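Local coordinates for phosphodiesterase (Salpingoeca rosetta, PDB 7D7P), which belongs to the phosphodiesterase family of the HD clan and holds zinc and magnesium ions within an all-helical fold, at residues A[55-58]-A[59-62]; A[95-98]-A[99-103]; A[107-110]-A[111-115]. All coordinates share one frame; numbering follows the deposited sequence.

Interaction 1: residues A[55-58]-A[59-62]; sequences DFDA and LDKS
Asp57 folds its carboxylate back over the backbone of Leu59, and OD1 accepts the Leu59 N-H at 3.3 Å. The bond is almost straight (173°), although the donor stands well above the carboxylate plane; a side-chain oxygen bound to the amide two residues on makes this an Asx turn. It opens a short 3-10 segment in which Asp60 N reaches Asp57 O at 3.3 Å and Lys61 N reaches Ala58 O at 3.2 Å. Asp57 CG is anti to its own backbone N (chi1 -166°), which swings the carboxylate beside the carbonyl and onto the turn.

This is the tight, buried half. Trp274 NE1 brings a second donor to Asp57 OD1, Met114 of helix 109-126 packs on Asp57 and Ala58, and the buried Phe56 ring stacks on His117.

The outer half is looser. The partly exposed Lys61 chain, bent at chi2, passes obliquely along the Phe56 ring from the outer side, with CE 3.9 Å from Phe56 CE1. Asp60 is exposed, and its OD2 comes no nearer to Asp57 than 3.7 Å, at CB. Just beyond, Ser62 caps helix 63-76 through Asp65 N, so the turn leads straight into that helix.

The carboxylates of Asp57 and Asp60 come within 4.1 Å of each other, OD2 to OD2, with their planes 67° apart. Asp60 OD1 forms a salt bridge with Arg273, while Asp57 OD1 takes the Leu59 and Trp274 N-H groups and OD2 has a weak hydrogen bond with Ser270 OG; these partners probably offset the mutual repulsion and allow both acids to remain ionised.

Interaction 2: residues A[95-98]-A[99-103]; sequences QKVR and TQYNK
Thr99 turns its hydroxyl back on Lys96 at the C-terminal turn of helix 87-99, where the chain leaves the helix for the loop leading to helix 109-126. OG1 sits between the backbone N and the carbonyl carbon (chi1 59°), and from there it donates to Lys96 O at 2.9 Å, approaching from above the carbonyl plane. Thr99 N still makes the regular helical bond to Gln95 O at 3.0 Å. One and two residues later the pattern tightens: the stronger bonds of Gln100 N and Tyr101 N go three residues back, to Val97 O (3.1 Å) and Arg98 O (3.2 Å), and their four-residue bonds are weak.

The long side chains lie along the flanks of this turn. Lys96 runs across Thr99 at about a right angle and bends at chi2 (63°), bringing CE to 3.9 Å from Gln100 OE1. Gln100 is also bent at chi2, with its CG close to Lys96 O; both chains rest on Ile186 of helix 174-187. Arg98, kinked at chi2 and chi3, crosses the Thr99 methyl and packs against Trp109.

Val97 and Tyr101 form the buried side. They run side by side and point the same way, Val97 CG1 touching Tyr101 CE1 at 3.8 Å. The phenol oxygen is gripped by Leu144 O and by the backbone N of Asp147, whose side chain binds zinc, consistent with a second-shell role for Tyr101. The ring is also met at its edge by the last turn of the helix: Val97 O lies in the ring plane, 3.2 Å from Tyr101 CD1.

Interaction 3: residues A[107-110]-A[111-115]; sequences HNWR and HAVMV. With ZN (zinc ion), chain G.
His107 and His111 bring their imidazoles together at the capped N-terminus of helix 109-126, part of the metal centre of this HD-type fold. The rings meet obliquely, CD2 of His107 lying 4.2 Å from CD2 of His111. His111 NE2 binds the zinc ion at 2.2 Å, alongside His146, Asp147, Asp260 and two waters. His107 does not touch the metal; its NE2 hydrogen-bonds, at 2.9 Å, one of the zinc-bound waters, while ND1 is held by Glu281 and the ring stacks on His150. His111 ND1 is in turn fixed by His262.

Asn108 is the N-cap. With CG tucked between the backbone N and the carbonyl carbon (chi1 49°), OD1 swings over the first turn and takes the His111 N-H at 3.0 Å, nearly along the C=O axis. Its ND2 bonds to Asn104 O, so both ends of the amide, OD1 and ND2, are hydrogen-bonded, and Asn108 O receives Ala112 N.

Trp109 follows, its side chain crossing that of Val113 obliquely. CG2 of Val113 sits over one face of the indole in a CH-pi contact, 3.8 Å from the centroid of the six-membered ring and 21° off its normal, while Leu66 of helix 63-76 packs on both residues.

Arg110 extends from CG to NE away from this turn and gives its NH2 to Lys61 O and, weakly, its NE to Ala58 O. Its carbonyl serves the helix: Met114 N bonds to Arg110 O at 3.0 Å, and Met114 CG rests 3.2 Å from that same oxygen.

How the interactions relate
The three contacts come in series along the chain, and interactions 1 and 2 both touch interaction 3, which forms the N-terminal part of helix 109-126. Interaction 3, about 8 Å from the centre of the chain, lies about 10 Å, centre to centre, from each of the others, whereas interactions 1 and 2 are about 18 Å apart and do not touch. Residues 55-62, leading into helix 63-76, meet interaction 3 through Arg110 and Met114. Residues 95-103, closing helix 87-99, meet it through Trp109, Asn108 and Ala112. The helix that supplies a zinc ligand is therefore contacted by two separate turns of the chain, one of which, through Tyr101, also approaches the metal site.

Interaction 1: residues A[55-58]-A[59-62]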
loop_
_atom_site.group_PDB
_atom_site.type_symbol
_atom_site.label_atom_id
_atom_site.label_comp_id
_atom_site.label_asym_id
_atom_site.label_seq_id
_atom_site.Cartn_x
_atom_site.Cartn_y
_atom_site.Cartn_z
ATOM N N ASP A 55 4.624 19.100 -16.278
ATOM C CA ASP A 55 3.937 19.950 -15.316
ATOM C C ASP A 55 2.729 20.662 -15.914
ATOM O O ASP A 55 2.127 21.503 -15.236
ATOM C CB ASP A 55 4.908 20.986 -14.742
ATOM C CG ASP A 55 5.929 20.373 -13.800
ATOM O OD1 ASP A 55 5.893 19.141 -13.590
ATOM O OD2 ASP A 55 6.770 21.130 -13.270
ATOM N N PHE A 56 2.363 20.343 -17.154
ATOM C CA PHE A 56 1.262 21.032 -17.818
ATOM C C PHE A 56 -0.047 20.827 -17.064
ATOM O O PHE A 56 -0.383 19.709 -16.662
ATOM C CB PHE A 56 1.126 20.537 -19.260
ATOM C CG PHE A 56 -0.110 21.029 -19.958
ATOM C CD1 PHE A 56 -0.155 22.301 -20.504
ATOM C CD2 PHE A 56 -1.230 20.219 -20.066
ATOM C CE1 PHE A 56 -1.292 22.756 -21.147
ATOM C CE2 PHE A 56 -2.370 20.669 -20.706
ATOM C CZ PHE A 56 -2.401 21.941 -21.247
ATOM N N ASP A 57 -0.787 21.919 -16.880
ATOM C CA ASP A 57 -2.085 21.891 -16.215
ATOM C C ASP A 57 -3.022 22.831 -16.957
ATOM O O ASP A 57 -2.760 24.034 -17.040
ATOM C CB ASP A 57 -1.964 22.295 -14.741
ATOM C CG ASP A 57 -3.205 21.954 -13.940
ATOM O OD1 ASP A 57 -4.208 21.527 -14.548
ATOM O OD2 ASP A 57 -3.176 22.105 -12.702
ATOM N N ALA A 58 -4.117 22.279 -17.486
ATOM C CA ALA A 58 -5.063 23.071 -18.265
ATOM C C ALA A 58 -5.820 24.090 -17.423
ATOM O O ALA A 58 -6.400 25.027 -17.983
ATOM C CB ALA A 58 -6.059 22.152 -18.974
ATOM N N LEU A 59 -5.842 23.928 -16.097
ATOM C CA LEU A 59 -6.551 24.887 -15.254
ATOM C C LEU A 59 -5.897 26.262 -15.288
ATOM O O LEU A 59 -6.572 27.273 -15.068
ATOM C CB LEU A 59 -6.624 24.371 -13.817
ATOM C CG LEU A 59 -7.492 23.134 -13.572
ATOM C CD1 LEU A 59 -7.426 22.700 -12.110
ATOM C CD2 LEU A 59 -8.936 23.386 -13.998
ATOM N N ASP A 60 -4.599 26.321 -15.574
ATOM C CA ASP A 60 -3.856 27.573 -15.606
ATOM C C ASP A 60 -3.833 28.225 -16.985
ATOM O O ASP A 60 -3.188 29.265 -17.149
ATOM C CB ASP A 60 -2.418 27.337 -15.125
ATOM C CG ASP A 60 -2.363 26.666 -13.762
ATOM O OD1 ASP A 60 -3.161 27.048 -12.879
ATOM O OD2 ASP A 60 -1.526 25.759 -13.574
ATOM N N LYS A 61 -4.522 27.655 -17.970
ATOM C CA LYS A 61 -4.505 28.166 -19.332
ATOM C C LYS A 61 -5.850 28.786 -19.691
ATOM O O LYS A 61 -6.906 28.320 -19.256
ATOM C CB LYS A 61 -4.170 27.055 -20.332
ATOM C CG LYS A 61 -2.882 26.309 -20.021
ATOM C CD LYS A 61 -1.668 27.206 -20.203
ATOM C CE LYS A 61 -0.376 26.405 -20.178
ATOM N NZ LYS A 61 0.791 27.240 -20.576
ATOM N N SER A 62 -5.799 29.841 -20.499
ATOM C CA SER A 62 -7.004 30.472 -21.007
ATOM C C SER A 62 -7.603 29.643 -22.142
ATOM O O SER A 62 -7.016 28.666 -22.617
ATOM C CB SER A 62 -6.704 31.891 -21.488
ATOM O OG SER A 62 -5.979 31.864 -22.708
#

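Interaction 2: residues A[95-98]-A[99-103]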
loop_
_atom_site.group_PDB
_atom_site.type_symbol
_atom_site.label_atom_id
_atom_site.label_comp_id
_atom_site.label_asym_id
_atom_site.label_seq_id
_atom_site.Cartn_x
_atom_site.Cartn_y
_atom_site.Cartn_z
ATOM N N GLN A 95 -13.408 23.320 -32.142
ATOM C CA GLN A 95 -14.519 24.079 -31.576
ATOM C C GLN A 95 -15.722 23.184 -31.308
ATOM O O GLN A 95 -16.337 23.264 -30.238
ATOM C CB GLN A 95 -14.898 25.221 -32.519
ATOM C CG GLN A 95 -16.087 26.045 -32.057
ATOM C CD GLN A 95 -16.440 27.151 -33.035
ATOM O OE1 GLN A 95 -16.423 26.951 -34.250
ATOM N NE2 GLN A 95 -16.749 28.331 -32.508
ATOM N N LYS A 96 -16.072 22.323 -32.267
ATOM C CA LYS A 96 -17.221 21.443 -32.076
ATOM C C LYS A 96 -16.981 20.444 -30.948
ATOM O O LYS A 96 -17.921 20.092 -30.229
ATOM C CB LYS A 96 -17.548 20.710 -33.377
ATOM C CG LYS A 96 -18.809 19.862 -33.310
ATOM C CD LYS A 96 -20.047 20.711 -33.063
ATOM C CE LYS A 96 -21.318 19.875 -33.146
ATOM N NZ LYS A 96 -22.544 20.722 -33.215
ATOM N N VAL A 97 -15.738 19.988 -30.771
ATOM C CA VAL A 97 -15.420 19.113 -29.643
ATOM C C VAL A 97 -15.690 19.832 -28.326
ATOM O O VAL A 97 -16.311 19.278 -27.410
ATOM C CB VAL A 97 -13.962 18.623 -29.729
ATOM C CG1 VAL A 97 -13.558 17.935 -28.432
ATOM C CG2 VAL A 97 -13.790 17.670 -30.903
ATOM N N ARG A 98 -15.219 21.081 -28.206
ATOM C CA ARG A 98 -15.380 21.808 -26.951
ATOM C C ARG A 98 -16.847 22.079 -26.640
ATOM O O ARG A 98 -17.266 22.006 -25.479
ATOM C CB ARG A 98 -14.600 23.119 -26.981
ATOM C CG ARG A 98 -14.407 23.713 -25.589
ATOM C CD ARG A 98 -14.768 25.176 -25.511
ATOM N NE ARG A 98 -14.015 25.955 -26.479
ATOM C CZ ARG A 98 -14.571 26.674 -27.444
ATOM N NH1 ARG A 98 -15.892 26.718 -27.568
ATOM N NH2 ARG A 98 -13.802 27.348 -28.284
ATOM N N THR A 99 -17.644 22.406 -27.662
ATOM C CA THR A 99 -19.053 22.699 -27.425
ATOM C C THR A 99 -19.843 21.461 -27.030
ATOM O O THR A 99 -20.962 21.593 -26.523
ATOM C CB THR A 99 -19.693 23.337 -28.662
ATOM O OG1 THR A 99 -19.570 22.451 -29.781
ATOM C CG2 THR A 99 -19.023 24.661 -28.991
ATOM N N GLN A 100 -19.297 20.265 -27.254
ATOM C CA GLN A 100 -19.964 19.035 -26.851
ATOM C C GLN A 100 -19.508 18.535 -25.488
ATOM O O GLN A 100 -20.064 17.553 -24.986
ATOM C CB GLN A 100 -19.745 17.943 -27.899
ATOM C CG GLN A 100 -20.441 18.225 -29.219
ATOM C CD GLN A 100 -21.928 17.948 -29.163
ATOM O OE1 GLN A 100 -22.733 18.713 -29.696
ATOM N NE2 GLN A 100 -22.303 16.849 -28.518
ATOM N N TYR A 101 -18.512 19.172 -24.886
ATOM C CA TYR A 101 -18.215 18.943 -23.484
ATOM C C TYR A 101 -19.092 19.856 -22.639
ATOM O O TYR A 101 -19.472 20.951 -23.063
ATOM C CB TYR A 101 -16.734 19.185 -23.185
ATOM C CG TYR A 101 -15.869 17.980 -23.483
ATOM C CD1 TYR A 101 -15.357 17.767 -24.754
ATOM C CD2 TYR A 101 -15.583 17.044 -22.496
ATOM C CE1 TYR A 101 -14.573 16.659 -25.037
ATOM C CE2 TYR A 101 -14.801 15.933 -22.767
ATOM C CZ TYR A 101 -14.298 15.746 -24.039
ATOM O OH TYR A 101 -13.521 14.643 -24.318
ATOM N N ASN A 102 -19.432 19.385 -21.446
ATOM C CA ASN A 102 -20.282 20.123 -20.527
ATOM C C ASN A 102 -19.446 20.754 -19.420
ATOM O O ASN A 102 -18.300 20.368 -19.173
ATOM C CB ASN A 102 -21.353 19.201 -19.941
ATOM C CG ASN A 102 -22.240 18.595 -21.012
ATOM O OD1 ASN A 102 -22.803 19.311 -21.839
ATOM N ND2 ASN A 102 -22.350 17.270 -21.016
ATOM N N LYS A 103 -20.036 21.749 -18.756
ATOM C CA LYS A 103 -19.333 22.536 -17.742
ATOM C C LYS A 103 -19.329 21.811 -16.393
ATOM O O LYS A 103 -19.828 22.301 -15.379
ATOM C CB LYS A 103 -19.960 23.919 -17.627
#

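Interaction 3: residues A[107-110]-A[111-115]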
loop_
_atom_site.group_PDB
_atom_site.type_symbol
_atom_site.label_atom_id
_atom_site.label_comp_id
_atom_site.label_asym_id
_atom_site.label_seq_id
_atom_site.Cartn_x
_atom_site.Cartn_y
_atom_site.Cartn_z
ATOM N N HIS A 107 -14.996 16.468 -15.415
ATOM C CA HIS A 107 -15.105 15.913 -16.764
ATOM C C HIS A 107 -15.538 17.023 -17.717
ATOM O O HIS A 107 -16.688 17.105 -18.156
ATOM C CB HIS A 107 -16.069 14.733 -16.789
ATOM C CG HIS A 107 -15.555 13.517 -16.079
ATOM N ND1 HIS A 107 -15.871 13.230 -14.769
ATOM C CD2 HIS A 107 -14.742 12.518 -16.498
ATOM C CE1 HIS A 107 -15.278 12.105 -14.411
ATOM N NE2 HIS A 107 -14.586 11.654 -15.442
ATOM N N ASN A 108 -14.580 17.889 -18.045
ATOM C CA ASN A 108 -14.850 19.065 -18.861
ATOM C C ASN A 108 -13.843 19.176 -20.002
ATOM O O ASN A 108 -13.020 18.277 -20.207
ATOM C CB ASN A 108 -14.824 20.331 -17.996
ATOM C CG ASN A 108 -13.584 20.418 -17.115
ATOM O OD1 ASN A 108 -12.465 20.187 -17.573
ATOM N ND2 ASN A 108 -13.780 20.753 -15.842
ATOM N N TRP A 109 -13.897 20.287 -20.742
ATOM C CA TRP A 109 -13.005 20.469 -21.885
ATOM C C TRP A 109 -11.545 20.516 -21.462
ATOM O O TRP A 109 -10.666 20.086 -22.217
ATOM C CB TRP A 109 -13.388 21.742 -22.640
ATOM C CG TRP A 109 -12.328 22.292 -23.565
ATOM C CD1 TRP A 109 -11.625 23.453 -23.405
ATOM C CD2 TRP A 109 -11.891 21.731 -24.811
ATOM N NE1 TRP A 109 -10.772 23.642 -24.462
ATOM C CE2 TRP A 109 -10.915 22.600 -25.341
ATOM C CE3 TRP A 109 -12.229 20.580 -25.528
ATOM C CZ2 TRP A 109 -10.268 22.349 -26.548
ATOM C CZ3 TRP A 109 -11.584 20.332 -26.728
ATOM C CH2 TRP A 109 -10.616 21.213 -27.227
ATOM N N ARG A 110 -11.262 21.034 -20.266
ATOM C CA ARG A 110 -9.876 21.096 -19.816
ATOM C C ARG A 110 -9.343 19.715 -19.451
ATOM O O ARG A 110 -8.147 19.454 -19.619
ATOM C CB ARG A 110 -9.752 22.066 -18.644
ATOM C CG ARG A 110 -9.673 23.514 -19.102
ATOM C CD ARG A 110 -9.752 24.502 -17.952
ATOM N NE ARG A 110 -9.373 25.846 -18.384
ATOM C CZ ARG A 110 -10.168 26.669 -19.062
ATOM N NH1 ARG A 110 -11.399 26.294 -19.387
ATOM N NH2 ARG A 110 -9.733 27.871 -19.414
ATOM N N HIS A 111 -10.207 18.818 -18.967
ATOM C CA HIS A 111 -9.788 17.435 -18.755
ATOM C C HIS A 111 -9.428 16.765 -20.077
ATOM O O HIS A 111 -8.458 16.003 -20.152
ATOM C CB HIS A 111 -10.892 16.653 -18.042
ATOM C CG HIS A 111 -10.642 15.178 -17.973
ATOM N ND1 HIS A 111 -9.520 14.640 -17.382
ATOM C CD2 HIS A 111 -11.370 14.127 -18.421
ATOM C CE1 HIS A 111 -9.566 13.322 -17.467
ATOM N NE2 HIS A 111 -10.677 12.985 -18.094
ATOM N N ALA A 112 -10.204 17.037 -21.129
ATOM C CA ALA A 112 -9.900 16.474 -22.440
ATOM C C ALA A 112 -8.538 16.939 -22.942
ATOM O O ALA A 112 -7.760 16.139 -23.475
ATOM C CB ALA A 112 -10.994 16.849 -23.440
ATOM N N VAL A 113 -8.231 18.230 -22.783
ATOM C CA VAL A 113 -6.936 18.742 -23.225
ATOM C C VAL A 113 -5.811 18.137 -22.394
ATOM O O VAL A 113 -4.728 17.839 -22.914
ATOM C CB VAL A 113 -6.923 20.281 -23.168
ATOM C CG1 VAL A 113 -5.569 20.825 -23.616
ATOM C CG2 VAL A 113 -8.042 20.849 -24.025
ATOM N N MET A 114 -6.052 17.944 -21.094
ATOM C CA MET A 114 -5.067 17.289 -20.236
ATOM C C MET A 114 -4.750 15.881 -20.726
ATOM O O MET A 114 -3.588 15.458 -20.718
ATOM C CB MET A 114 -5.576 17.244 -18.794
ATOM C CG MET A 114 -5.474 18.563 -18.051
ATOM S SD MET A 114 -3.784 18.918 -17.547
ATOM C CE MET A 114 -3.706 18.091 -15.957
ATOM N N VAL A 115 -5.771 15.135 -21.149
ATOM C CA VAL A 115 -5.540 13.774 -21.618
ATOM C C VAL A 115 -4.873 13.789 -22.988
ATOM O O VAL A 115 -4.025 12.940 -23.291
ATOM C CB VAL A 115 -6.862 12.984 -21.623
ATOM C CG1 VAL A 115 -6.673 11.602 -22.239
ATOM C CG2 VAL A 115 -7.392 12.863 -20.207
HETATM ZN ZN ZN G . -11.478 10.977 -18.729
HETATM O O HOH W 1 -12.071 10.630 -16.454
HETATM O O HOH W 2 -12.496 8.721 -19.006
#